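PDB 2XQ0: leukotriene A-4 hydrolase from Saccharomyces cerevisiae, which cleaves di- and tripeptides from the amino end as a zinc-dependent aminopeptidase of the M1 family, with low epoxide hydrolase activity in vitro. Local coordinates for residues A[255-260]-A[278-283]; A[249-254]-A[305-310]; A[101-106]-A[112-117]; A[52-57]-A[156-161]; A[549-552]-A[558-561]. All coordinates share one frame; numbering follows the deposited sequence.

Contact 1 (A[255-260]-A[278-283]); sequences FEYEWG and SPNMTF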
# COMPACT_ATOMS: atom_id res chain seq x y z
N PHE A 255 8.02 19.13 -7.52
CA PHE A 255 7.48 20.47 -7.69
C PHE A 255 6.21 20.65 -6.85
O PHE A 255 5.77 19.71 -6.21
CB PHE A 255 7.23 20.80 -9.17
CG PHE A 255 6.46 19.75 -9.91
CD1 PHE A 255 7.04 19.08 -11.00
CD2 PHE A 255 5.15 19.46 -9.57
CE1 PHE A 255 6.32 18.12 -11.70
CE2 PHE A 255 4.43 18.49 -10.27
CZ PHE A 255 5.02 17.82 -11.34
N GLU A 256 5.63 21.84 -6.88
CA GLU A 256 4.50 22.16 -6.02
C GLU A 256 3.44 21.06 -5.99
O GLU A 256 3.14 20.44 -7.02
CB GLU A 256 3.85 23.49 -6.42
CG GLU A 256 2.87 24.03 -5.39
CD GLU A 256 1.93 25.10 -5.93
OE1 GLU A 256 1.43 24.95 -7.07
OE2 GLU A 256 1.68 26.09 -5.20
N TYR A 257 2.90 20.84 -4.81
CA TYR A 257 1.85 19.84 -4.59
C TYR A 257 0.58 20.51 -5.08
O TYR A 257 0.24 21.59 -4.62
CB TYR A 257 1.79 19.54 -3.09
CG TYR A 257 0.64 18.69 -2.58
CD1 TYR A 257 0.71 17.30 -2.64
CD2 TYR A 257 -0.48 19.27 -1.99
CE1 TYR A 257 -0.33 16.50 -2.14
CE2 TYR A 257 -1.52 18.49 -1.50
CZ TYR A 257 -1.44 17.11 -1.56
OH TYR A 257 -2.47 16.34 -1.06
N GLU A 258 -0.14 19.90 -6.00
CA GLU A 258 -1.26 20.62 -6.62
C GLU A 258 -2.66 20.15 -6.20
O GLU A 258 -3.65 20.62 -6.74
CB GLU A 258 -1.13 20.58 -8.15
CG GLU A 258 -1.38 19.21 -8.74
CD GLU A 258 -0.88 19.11 -10.18
OE1 GLU A 258 0.32 18.80 -10.37
OE2 GLU A 258 -1.68 19.32 -11.12
N TRP A 259 -2.73 19.26 -5.21
CA TRP A 259 -4.01 18.71 -4.77
C TRP A 259 -4.74 19.53 -3.70
O TRP A 259 -5.83 19.16 -3.27
CB TRP A 259 -3.82 17.27 -4.28
CG TRP A 259 -3.19 16.37 -5.32
CD1 TRP A 259 -1.86 16.28 -5.63
CD2 TRP A 259 -3.86 15.43 -6.18
NE1 TRP A 259 -1.67 15.36 -6.63
CE2 TRP A 259 -2.88 14.82 -6.98
CE3 TRP A 259 -5.20 15.06 -6.36
CZ2 TRP A 259 -3.19 13.86 -7.94
CZ3 TRP A 259 -5.51 14.09 -7.30
CH2 TRP A 259 -4.52 13.51 -8.09
N GLY A 260 -4.14 20.62 -3.25
CA GLY A 260 -4.76 21.45 -2.23
C GLY A 260 -4.42 21.00 -0.82
O GLY A 260 -3.37 21.33 -0.29
N SER A 278 -5.34 7.52 -1.18
CA SER A 278 -6.47 8.20 -1.79
C SER A 278 -6.20 9.68 -1.78
O SER A 278 -5.85 10.23 -0.75
CB SER A 278 -7.77 7.95 -1.03
OG SER A 278 -8.17 6.61 -1.21
N PRO A 279 -6.35 10.33 -2.95
CA PRO A 279 -6.13 11.78 -3.06
C PRO A 279 -6.96 12.61 -2.10
O PRO A 279 -8.18 12.44 -2.03
CB PRO A 279 -6.57 12.10 -4.50
CG PRO A 279 -6.42 10.83 -5.22
CD PRO A 279 -6.72 9.73 -4.24
N ASN A 280 -6.30 13.50 -1.39
CA ASN A 280 -6.93 14.35 -0.38
C ASN A 280 -7.41 13.62 0.87
O ASN A 280 -7.98 14.24 1.76
CB ASN A 280 -8.07 15.18 -0.97
CG ASN A 280 -7.60 16.19 -2.02
OD1 ASN A 280 -8.00 16.14 -3.18
ND2 ASN A 280 -6.75 17.10 -1.61
N MET A 281 -7.16 12.31 0.96
CA MET A 281 -7.48 11.61 2.20
C MET A 281 -6.72 10.31 2.29
O MET A 281 -7.25 9.26 1.99
CB MET A 281 -8.99 11.34 2.31
CG MET A 281 -9.48 10.89 3.71
SD MET A 281 -9.07 12.00 5.09
CE MET A 281 -9.98 13.47 4.57
N THR A 282 -5.47 10.39 2.71
CA THR A 282 -4.67 9.19 2.96
C THR A 282 -5.34 8.35 4.04
O THR A 282 -5.73 8.87 5.08
CB THR A 282 -3.24 9.63 3.41
OG1 THR A 282 -2.53 10.09 2.26
CG2 THR A 282 -2.48 8.46 4.03
N PHE A 283 -5.48 7.05 3.80
CA PHE A 283 -6.02 6.14 4.80
C PHE A 283 -4.82 5.57 5.52
O PHE A 283 -3.87 5.11 4.88
CB PHE A 283 -6.82 5.01 4.16
CG PHE A 283 -8.21 5.38 3.76
CD1 PHE A 283 -8.52 6.67 3.33
CD2 PHE A 283 -9.23 4.43 3.79
CE1 PHE A 283 -9.81 7.01 2.95
CE2 PHE A 283 -10.52 4.76 3.41
CZ PHE A 283 -10.81 6.06 3.00
O HOH W 1 -3.45 13.86 -1.53

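Contact 2 (A[249-254]-A[305-310]); sequences TAEKII and HSWSGN. With ZN (zinc ion), chain C.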
# COMPACT_ATOMS: atom_id res chain seq x y z
N THR A 249 9.42 19.18 1.74
CA THR A 249 10.56 18.40 1.25
C THR A 249 10.29 17.75 -0.12
O THR A 249 11.12 17.83 -1.04
CB THR A 249 11.00 17.33 2.26
OG1 THR A 249 11.39 17.97 3.49
CG2 THR A 249 12.17 16.55 1.70
N ALA A 250 9.13 17.11 -0.26
CA ALA A 250 8.75 16.52 -1.54
C ALA A 250 8.65 17.55 -2.64
O ALA A 250 9.07 17.32 -3.78
CB ALA A 250 7.42 15.77 -1.40
N GLU A 251 8.05 18.69 -2.31
CA GLU A 251 7.87 19.77 -3.27
C GLU A 251 9.21 20.31 -3.80
O GLU A 251 9.30 20.70 -4.96
CB GLU A 251 7.07 20.90 -2.66
CG GLU A 251 5.56 20.62 -2.52
CD GLU A 251 4.80 21.80 -1.89
OE1 GLU A 251 5.26 22.35 -0.85
OE2 GLU A 251 3.73 22.18 -2.43
N LYS A 252 10.23 20.34 -2.96
CA LYS A 252 11.54 20.82 -3.38
C LYS A 252 12.20 19.82 -4.32
O LYS A 252 12.86 20.21 -5.28
CB LYS A 252 12.44 21.08 -2.16
CG LYS A 252 13.85 21.53 -2.53
CD LYS A 252 14.67 21.98 -1.32
CE LYS A 252 15.99 22.60 -1.77
NZ LYS A 252 17.01 22.63 -0.68
N ILE A 253 12.03 18.53 -4.03
CA ILE A 253 12.63 17.50 -4.88
C ILE A 253 11.92 17.47 -6.23
O ILE A 253 12.56 17.42 -7.29
CB ILE A 253 12.58 16.11 -4.21
CG1 ILE A 253 13.52 16.06 -2.99
CG2 ILE A 253 12.93 15.02 -5.21
CD1 ILE A 253 13.05 15.10 -1.88
N ILE A 254 10.59 17.53 -6.19
CA ILE A 254 9.80 17.46 -7.42
C ILE A 254 9.29 18.86 -7.78
O ILE A 254 10.04 19.67 -8.30
CB ILE A 254 8.65 16.45 -7.27
CG1 ILE A 254 9.17 15.20 -6.55
CG2 ILE A 254 8.06 16.07 -8.64
CD1 ILE A 254 8.08 14.17 -6.26
N HIS A 305 3.10 9.26 -3.29
CA HIS A 305 2.09 8.79 -4.24
C HIS A 305 1.35 9.95 -4.91
O HIS A 305 0.88 9.85 -6.06
CB HIS A 305 1.07 7.87 -3.57
CG HIS A 305 1.44 6.43 -3.61
ND1 HIS A 305 1.74 5.78 -4.79
CD2 HIS A 305 1.54 5.50 -2.63
CE1 HIS A 305 2.04 4.52 -4.53
NE2 HIS A 305 1.92 4.33 -3.22
N SER A 306 1.26 11.07 -4.20
CA SER A 306 0.57 12.24 -4.77
C SER A 306 1.11 12.49 -6.17
O SER A 306 0.36 12.81 -7.09
CB SER A 306 0.75 13.48 -3.89
OG SER A 306 0.17 13.25 -2.63
N TRP A 307 2.42 12.32 -6.33
CA TRP A 307 3.05 12.39 -7.65
C TRP A 307 3.04 11.05 -8.41
O TRP A 307 2.48 10.95 -9.51
CB TRP A 307 4.47 12.95 -7.54
CG TRP A 307 4.52 14.39 -7.12
CD1 TRP A 307 4.56 15.49 -7.95
CD2 TRP A 307 4.53 14.90 -5.78
NE1 TRP A 307 4.58 16.64 -7.20
CE2 TRP A 307 4.57 16.32 -5.87
CE3 TRP A 307 4.50 14.31 -4.51
CZ2 TRP A 307 4.59 17.14 -4.75
CZ3 TRP A 307 4.52 15.14 -3.39
CH2 TRP A 307 4.56 16.54 -3.53
N SER A 308 3.66 10.02 -7.84
CA SER A 308 3.84 8.75 -8.53
C SER A 308 2.72 7.81 -8.18
O SER A 308 2.77 7.11 -7.18
CB SER A 308 5.17 8.11 -8.15
OG SER A 308 5.33 8.15 -6.74
N GLY A 309 1.70 7.81 -9.01
CA GLY A 309 0.52 6.99 -8.77
C GLY A 309 -0.70 7.83 -9.02
O GLY A 309 -1.52 7.49 -9.86
N ASN A 310 -0.80 8.95 -8.31
CA ASN A 310 -2.00 9.78 -8.36
C ASN A 310 -2.01 10.75 -9.53
O ASN A 310 -2.97 10.79 -10.30
CB ASN A 310 -2.20 10.50 -7.03
CG ASN A 310 -2.39 9.52 -5.87
OD1 ASN A 310 -2.28 8.30 -6.04
ND2 ASN A 310 -2.68 10.05 -4.70
ZN ZN C . 2.43 2.63 -2.20

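Contact 3 (A[101-106]-A[112-117]); sequences LVINNA and FTLNIQ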
# COMPACT_ATOMS: atom_id res chain seq x y z
N LEU A 101 -21.09 -5.50 -17.42
CA LEU A 101 -22.39 -4.87 -17.59
C LEU A 101 -22.45 -4.33 -19.01
O LEU A 101 -21.59 -3.56 -19.41
CB LEU A 101 -22.58 -3.72 -16.60
CG LEU A 101 -23.70 -2.72 -16.90
CD1 LEU A 101 -25.09 -3.39 -16.83
CD2 LEU A 101 -23.62 -1.53 -15.92
N VAL A 102 -23.47 -4.73 -19.76
CA VAL A 102 -23.53 -4.40 -21.17
C VAL A 102 -24.71 -3.48 -21.41
O VAL A 102 -25.85 -3.80 -21.05
CB VAL A 102 -23.70 -5.66 -22.01
CG1 VAL A 102 -23.94 -5.31 -23.48
CG2 VAL A 102 -22.47 -6.58 -21.83
N ILE A 103 -24.44 -2.32 -22.01
CA ILE A 103 -25.47 -1.30 -22.17
C ILE A 103 -25.58 -0.92 -23.63
O ILE A 103 -24.58 -0.68 -24.29
CB ILE A 103 -25.14 -0.03 -21.34
CG1 ILE A 103 -25.01 -0.38 -19.85
CG2 ILE A 103 -26.23 1.03 -21.54
CD1 ILE A 103 -24.32 0.73 -19.01
N ASN A 104 -26.80 -0.88 -24.14
CA ASN A 104 -27.04 -0.46 -25.51
C ASN A 104 -27.14 1.05 -25.55
O ASN A 104 -28.04 1.61 -24.94
CB ASN A 104 -28.35 -1.07 -26.02
CG ASN A 104 -28.84 -0.40 -27.29
OD1 ASN A 104 -28.07 -0.17 -28.23
ND2 ASN A 104 -30.13 -0.10 -27.33
N ASN A 105 -26.22 1.71 -26.24
CA ASN A 105 -26.32 3.17 -26.33
C ASN A 105 -26.81 3.67 -27.69
O ASN A 105 -26.04 3.88 -28.62
CB ASN A 105 -25.03 3.88 -25.89
CG ASN A 105 -23.83 3.50 -26.72
OD1 ASN A 105 -23.74 2.39 -27.23
ND2 ASN A 105 -22.89 4.43 -26.84
N ALA A 106 -28.13 3.85 -27.78
CA ALA A 106 -28.75 4.41 -28.97
C ALA A 106 -28.75 5.94 -28.89
O ALA A 106 -29.47 6.61 -29.63
CB ALA A 106 -30.17 3.89 -29.12
N PHE A 112 -22.56 12.25 -24.41
CA PHE A 112 -23.80 11.79 -23.78
C PHE A 112 -23.63 11.57 -22.28
O PHE A 112 -22.50 11.50 -21.77
CB PHE A 112 -24.35 10.54 -24.49
CG PHE A 112 -23.48 9.30 -24.34
CD1 PHE A 112 -23.76 8.34 -23.38
CD2 PHE A 112 -22.39 9.09 -25.19
CE1 PHE A 112 -22.98 7.20 -23.25
CE2 PHE A 112 -21.60 7.94 -25.07
CZ PHE A 112 -21.89 6.99 -24.09
N THR A 113 -24.75 11.50 -21.58
CA THR A 113 -24.74 11.27 -20.15
C THR A 113 -25.28 9.88 -19.86
O THR A 113 -26.31 9.47 -20.43
CB THR A 113 -25.60 12.32 -19.44
OG1 THR A 113 -25.04 13.62 -19.65
CG2 THR A 113 -25.67 12.04 -17.95
N LEU A 114 -24.58 9.17 -18.98
CA LEU A 114 -24.94 7.81 -18.59
C LEU A 114 -25.20 7.73 -17.09
O LEU A 114 -24.31 8.02 -16.29
CB LEU A 114 -23.82 6.84 -18.97
CG LEU A 114 -23.94 5.45 -18.36
CD1 LEU A 114 -25.21 4.76 -18.81
CD2 LEU A 114 -22.73 4.61 -18.70
N ASN A 115 -26.42 7.35 -16.71
CA ASN A 115 -26.76 7.19 -15.30
C ASN A 115 -27.12 5.74 -14.98
O ASN A 115 -27.95 5.12 -15.65
CB ASN A 115 -27.91 8.12 -14.90
CG ASN A 115 -28.25 8.02 -13.41
OD1 ASN A 115 -29.12 7.26 -13.01
ND2 ASN A 115 -27.56 8.80 -12.60
N ILE A 116 -26.49 5.20 -13.95
CA ILE A 116 -26.79 3.84 -13.51
C ILE A 116 -27.14 3.83 -12.03
O ILE A 116 -26.34 4.25 -11.19
CB ILE A 116 -25.58 2.93 -13.69
CG1 ILE A 116 -25.04 3.04 -15.13
CG2 ILE A 116 -25.91 1.50 -13.30
CD1 ILE A 116 -23.62 2.56 -15.27
N GLN A 117 -28.33 3.34 -11.71
CA GLN A 117 -28.73 3.16 -10.32
C GLN A 117 -28.35 1.78 -9.88
O GLN A 117 -28.55 0.81 -10.60
CB GLN A 117 -30.24 3.33 -10.14
CG GLN A 117 -30.74 4.74 -10.37
CD GLN A 117 -32.24 4.79 -10.41
OE1 GLN A 117 -32.91 4.31 -9.49
NE2 GLN A 117 -32.79 5.35 -11.48

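Contact 4 (A[52-57]-A[156-161]); sequences FQLKKL and PCFDTP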
# COMPACT_ATOMS: atom_id res chain seq x y z
N PHE A 52 -21.98 9.36 -15.47
CA PHE A 52 -20.79 9.65 -16.27
C PHE A 52 -21.17 10.59 -17.41
O PHE A 52 -22.19 10.40 -18.09
CB PHE A 52 -20.25 8.38 -16.92
CG PHE A 52 -19.83 7.32 -15.94
CD1 PHE A 52 -18.62 7.41 -15.28
CD2 PHE A 52 -20.64 6.22 -15.70
CE1 PHE A 52 -18.22 6.42 -14.40
CE2 PHE A 52 -20.26 5.25 -14.81
CZ PHE A 52 -19.05 5.35 -14.16
N GLN A 53 -20.32 11.58 -17.65
CA GLN A 53 -20.38 12.34 -18.88
C GLN A 53 -19.35 11.66 -19.77
O GLN A 53 -18.16 11.60 -19.43
CB GLN A 53 -20.00 13.80 -18.67
CG GLN A 53 -20.76 14.51 -17.57
CD GLN A 53 -22.22 14.65 -17.88
OE1 GLN A 53 -22.61 14.73 -19.05
NE2 GLN A 53 -23.05 14.67 -16.84
N LEU A 54 -19.80 11.13 -20.90
CA LEU A 54 -18.92 10.35 -21.78
C LEU A 54 -18.83 10.92 -23.18
O LEU A 54 -19.71 11.67 -23.62
CB LEU A 54 -19.39 8.90 -21.86
CG LEU A 54 -19.50 8.09 -20.57
CD1 LEU A 54 -19.95 6.67 -20.89
CD2 LEU A 54 -18.16 8.09 -19.83
N LYS A 55 -17.77 10.54 -23.90
CA LYS A 55 -17.65 10.87 -25.31
C LYS A 55 -17.21 9.65 -26.10
O LYS A 55 -16.18 9.04 -25.80
CB LYS A 55 -16.67 12.03 -25.52
CG LYS A 55 -16.51 12.46 -26.98
CD LYS A 55 -15.77 13.80 -27.09
CE LYS A 55 -14.40 13.74 -26.43
NZ LYS A 55 -13.72 15.07 -26.38
N LYS A 56 -18.01 9.28 -27.10
CA LYS A 56 -17.66 8.19 -28.01
C LYS A 56 -16.40 8.58 -28.78
O LYS A 56 -16.32 9.68 -29.32
CB LYS A 56 -18.79 7.93 -29.00
CG LYS A 56 -20.16 7.66 -28.39
CD LYS A 56 -21.19 7.34 -29.46
CE LYS A 56 -22.61 7.35 -28.90
NZ LYS A 56 -23.58 6.80 -29.89
N LEU A 57 -15.44 7.67 -28.82
CA LEU A 57 -14.23 7.88 -29.61
C LEU A 57 -14.37 7.13 -30.94
O LEU A 57 -15.04 6.09 -31.01
CB LEU A 57 -13.00 7.42 -28.83
CG LEU A 57 -12.77 8.00 -27.42
CD1 LEU A 57 -11.51 7.43 -26.80
CD2 LEU A 57 -12.70 9.52 -27.46
N PRO A 156 -20.40 0.63 -10.71
CA PRO A 156 -20.08 0.22 -12.08
C PRO A 156 -19.23 1.30 -12.73
O PRO A 156 -19.52 2.49 -12.59
CB PRO A 156 -21.45 0.09 -12.75
CG PRO A 156 -22.37 0.95 -11.94
CD PRO A 156 -21.81 1.04 -10.55
N CYS A 157 -18.16 0.90 -13.41
CA CYS A 157 -17.24 1.88 -13.96
C CYS A 157 -16.27 1.27 -14.95
O CYS A 157 -16.24 0.06 -15.19
CB CYS A 157 -16.46 2.54 -12.82
SG CYS A 157 -15.50 1.40 -11.78
N PHE A 158 -15.46 2.13 -15.56
CA PHE A 158 -14.33 1.65 -16.34
C PHE A 158 -13.19 1.45 -15.35
O PHE A 158 -12.38 2.36 -15.12
CB PHE A 158 -13.94 2.69 -17.38
CG PHE A 158 -15.00 2.94 -18.41
CD1 PHE A 158 -15.27 2.00 -19.39
CD2 PHE A 158 -15.71 4.13 -18.42
CE1 PHE A 158 -16.24 2.24 -20.36
CE2 PHE A 158 -16.67 4.37 -19.40
CZ PHE A 158 -16.94 3.42 -20.36
N ASP A 159 -13.14 0.28 -14.73
CA ASP A 159 -12.23 0.01 -13.61
C ASP A 159 -10.82 -0.34 -14.08
O ASP A 159 -10.35 -1.48 -13.91
CB ASP A 159 -12.79 -1.10 -12.69
CG ASP A 159 -12.04 -1.21 -11.37
OD1 ASP A 159 -11.18 -0.35 -11.08
OD2 ASP A 159 -12.31 -2.17 -10.60
N THR A 160 -10.15 0.65 -14.66
CA THR A 160 -8.76 0.49 -15.10
C THR A 160 -7.97 1.75 -14.75
O THR A 160 -8.52 2.86 -14.77
CB THR A 160 -8.68 0.16 -16.63
OG1 THR A 160 -7.36 0.43 -17.12
CG2 THR A 160 -9.66 0.97 -17.42
N PRO A 161 -6.70 1.60 -14.39
CA PRO A 161 -5.94 2.82 -14.08
C PRO A 161 -5.63 3.65 -15.33
O PRO A 161 -5.15 4.78 -15.19
CB PRO A 161 -4.68 2.28 -13.39
CG PRO A 161 -4.57 0.84 -13.81
CD PRO A 161 -6.00 0.37 -13.98

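Contact 5 (A[549-552]-A[558-561]); sequences DNIV and EVVF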
# COMPACT_ATOMS: atom_id res chain seq x y z
N ASP A 549 13.01 -1.86 28.85
CA ASP A 549 12.53 -0.50 28.66
C ASP A 549 12.19 -0.24 27.20
O ASP A 549 11.05 0.09 26.85
CB ASP A 549 13.55 0.52 29.16
CG ASP A 549 13.63 0.57 30.69
OD1 ASP A 549 14.68 1.01 31.22
OD2 ASP A 549 12.65 0.16 31.36
N ASN A 550 13.18 -0.42 26.34
CA ASN A 550 13.04 -0.09 24.93
C ASN A 550 12.39 -1.15 24.03
O ASN A 550 11.85 -0.81 22.97
CB ASN A 550 14.39 0.38 24.39
CG ASN A 550 14.71 1.80 24.79
OD1 ASN A 550 15.86 2.21 24.85
ND2 ASN A 550 13.66 2.58 25.07
N ILE A 551 12.39 -2.41 24.45
CA ILE A 551 11.79 -3.46 23.62
C ILE A 551 10.48 -3.96 24.18
O ILE A 551 9.44 -3.88 23.53
CB ILE A 551 12.74 -4.66 23.42
CG1 ILE A 551 13.97 -4.25 22.60
CG2 ILE A 551 12.01 -5.80 22.74
CD1 ILE A 551 14.80 -5.41 22.08
N VAL A 552 10.53 -4.48 25.40
CA VAL A 552 9.38 -5.10 26.05
C VAL A 552 8.27 -4.09 26.36
O VAL A 552 7.09 -4.43 26.30
CB VAL A 552 9.79 -5.82 27.35
CG1 VAL A 552 8.59 -6.55 27.98
CG2 VAL A 552 10.94 -6.78 27.06
N GLU A 558 5.55 -2.19 15.59
CA GLU A 558 6.59 -2.81 14.77
C GLU A 558 7.61 -3.54 15.63
O GLU A 558 8.05 -4.64 15.30
CB GLU A 558 7.33 -1.77 13.93
CG GLU A 558 6.51 -1.15 12.83
CD GLU A 558 6.57 -1.97 11.56
OE1 GLU A 558 7.27 -3.00 11.55
OE2 GLU A 558 5.94 -1.56 10.56
N VAL A 559 8.02 -2.90 16.73
CA VAL A 559 8.98 -3.49 17.65
C VAL A 559 8.29 -4.55 18.49
O VAL A 559 8.83 -5.63 18.72
CB VAL A 559 9.57 -2.45 18.60
CG1 VAL A 559 10.36 -3.17 19.70
CG2 VAL A 559 10.46 -1.44 17.84
N VAL A 560 7.09 -4.24 18.97
CA VAL A 560 6.32 -5.19 19.75
C VAL A 560 6.14 -6.49 18.98
O VAL A 560 6.27 -7.57 19.56
CB VAL A 560 4.94 -4.61 20.14
CG1 VAL A 560 4.01 -5.71 20.60
CG2 VAL A 560 5.11 -3.54 21.23
N PHE A 561 5.89 -6.40 17.68
CA PHE A 561 5.71 -7.60 16.87
C PHE A 561 6.97 -8.43 16.84
O PHE A 561 6.91 -9.64 17.02
CB PHE A 561 5.31 -7.26 15.43
CG PHE A 561 5.34 -8.46 14.52
CD1 PHE A 561 4.22 -9.28 14.40
CD2 PHE A 561 6.48 -8.79 13.82
CE1 PHE A 561 4.25 -10.39 13.58
CE2 PHE A 561 6.51 -9.90 12.99
CZ PHE A 561 5.39 -10.71 12.87

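Contact 1 (A[255-260]-A[278-283])
N280 and P279 reach the backbone and the ring of W259 in a buried contact beside the active site. The direct polar link is one hydrogen bond. N280 ND2 donates to W259 O at 2.8 Å, and the N-H...O line is nearly straight at 174°. The acceptor lies in the amide plane of N280, but the donor sits 41° above the carbonyl plane of W259. N280 CG lies beside its own backbone N (chi1 -64°), which turns the amide toward the loop. Its OD1 accepts from Q198, so both ends of the amide are held. With an alanine here, W259 O and Q198 would probably lose these bonds, and a gap would open between the loop and the turn.

A water makes the second polar link. It donates to Y257 OH at 2.7 Å and accepts from N280 N at 2.9 Å. Y257 OH is also hydrogen-bonded to T261 O.

The apolar part is W259 against P279. The two side chains run alongside each other, and W259 CZ3 meets P279 CB at 3.6 Å. The proline comes at a slant to the indole.

S278 to M281 form a type II beta turn, closed by M281 N to S278 O. N280 takes its third position, with positive phi. The turn follows directly on the substrate-binding residues P272 to E277. The loop 255-260 joins helix 243-253 to strand 264-266. W259 also packs on N310 of helix 297-311, and I202 of strand 201-202 touches both W259 and P279.

Contact 2 (A[249-254]-A[305-310])
W307 puts its indole against I254, A250 and E251, and nearly all the contact is apolar. Its CB meets I254 CD1 at 4.0 Å. I254 keeps CG1 beside its backbone N (chi1 -42°) with chi2 extended, which carries CD1 over one face of the five-membered ring, 3.8 Å from its centroid and 21° off the normal, a CH-pi contact. W307 CD1 touches I254 CG2 at 3.6 Å, and NE1 lies near the same methyl. Farther out, W307 CZ3 meets A250 CB at 3.6 Å, and CH2 is equally near. E251 CG approaches CZ2 at the ring edge; its carboxylate goes to R222 in a salt bridge. Cutting the indole back to an alanine is likely to open a gap beside A250 and I254.

The other side of the segment 305-310 serves the metal. H305 NE2 binds the zinc at 2.0 Å, with H301 and E324 as the other protein ligands. H305 ND1 donates to S308 O at 2.9 Å, which fixes the turn of the imidazole.

W307 thus joins the HExxH zinc helix 297-311 to the end of helix 243-253. F255 meets the indole edge-to-face, and F418 of helix 407-420 packs on it.

Contact 3 (A[101-106]-A[112-117])
L101 and I116 meet tip to tip, as do I103 and L114, and their first torsions aim them. Both leucines hold CG trans to the backbone N (chi1 163° in L101). Both isoleucines instead keep CG1 beside the backbone N, and their extended second torsions carry CD1 outward. The methyl ends therefore converge midway between the strands. L101 CD2 is 4.1 Å from I116 CD1, and I103 CD1 is 4.1 Å from L114 CD1. I103 CD1 also touches I116 CD1 at 4.2 Å, so this one methyl lies against two residues of the other strand.

N105 and F112 form the far end of the contact. The N105 side chain crosses F112 near its ring. N105 is poorly ordered, so its placement is uncertain.

No hydrogen bond joins the two segments. The strand axes come no closer than 10.9 Å and their directions differ by 135°. In the ten-stranded sheet of the N-terminal domain, strands 84-90 and 74-81 stand between them. The sheet curls enough for strands 101-104 and 111-120 to face each other across its concave side. L67 and L69 of strand 66-69 add to the same filling. T113 and N115 point to the other face, where they bond to Q53 and T51.

The chemistry is that of a hydrophobic core. The curl is filled mostly by branched aliphatic ends and one aromatic ring, with the side chain of N105 at one end. Between the two segments, van der Waals packing and burial do the holding.

Contact 4 (A[52-57]-A[156-161])
F52 and C157 mark the nearest backbone approach, with CA atoms 8.8 Å apart, where strand residues 52-56 face an irregular chain that bends through inverse gamma turns at F158 and D159.

F52 reaches across with the end of its ring. F52 CG stands beside its backbone N (chi1 -60°), and CZ comes to 3.3 Å from P156 O. The oxygen lies at the ring edge and in its plane. P156 O is buried here, has no hydrogen-bond partner in the model and faces the C-H edge of F52. F52 CZ also packs on C157 CB at 4.0 Å.

L54 and F158 come from opposite directions. L54 CD2 touches F158 CE2 at 4.0 Å, at the edge of the ring. The turn at D159 is closed by T160 N to F158 O, and D159 makes a salt bridge with R152.

The contact lies in the N-terminal domain. It joins strand 45-56 of the large sheet to the loop between strands 141-144 and 165-172. L67 and L69 of strand 66-69 touch F158, and V30 of strand 28-40 packs on both L54 and F158. P156 rests on F118 of strand 111-120.

Contact 5 (A[549-552]-A[558-561])
V559 and I551 carry this small contact, and they approach it in different ways. V559 points its CB toward the 549-552 segment. The CB bond of I551 points to one flank, and the valine meets the backbone of I551 more than its side chain. The touching branch is V559 CG1, which lies trans to the valine N (chi1 170°). It sits 4.0 Å from I551 O and 4.2 Å from I551 CA. The one side-chain to side-chain touch is looser, with V559 CG1 at 4.3 Å from I551 CG2. The same methyl also lies 4.3 Å from N550 O. One methyl thus lies near two successive carbonyl oxygens at the end of the first helix.

The backbones come near at this point, with the CA atoms of I551 and V559 6.6 Å apart. No hydrogen bond crosses between the segments, and only 112 Å² is buried in all. The 549-552 segment is a weakly bonded helical end with a wider pi-type turn.

The contact closes a tight corner between helix 548-552 and helix 557-569 in the C-terminal helical domain. Both residues also pack on helix 508-519. I551 packs on L511 and L515, and V559 packs on V512. On other sides of helix 557-569, E558 makes a salt bridge with K590 of helix 589-600, while V560 and F561 lean on W582 of helix 576-582.

How the contacts relate
All five contacts are largely buried, but they belong to three parts of the chain. Contacts 1 and 2 adjoin in the catalytic domain, their centres 9 Å apart. E251 of contact 2 bonds to the backbone N of Y257 in contact 1, and both pack on helix 297-311. Contact 1 mixes a direct bond, a water and apolar packing; contact 2 is aromatic and aliphatic, with the metal behind it. Contacts 3 and 4 share the N-terminal sheet, through neighbouring strands 111-120 and 45-56, and are mainly apolar, with no hydrogen bond across either pair of segments. Contact 5 is smaller, joins helices in the C-terminal domain and has an exposed margin at N550.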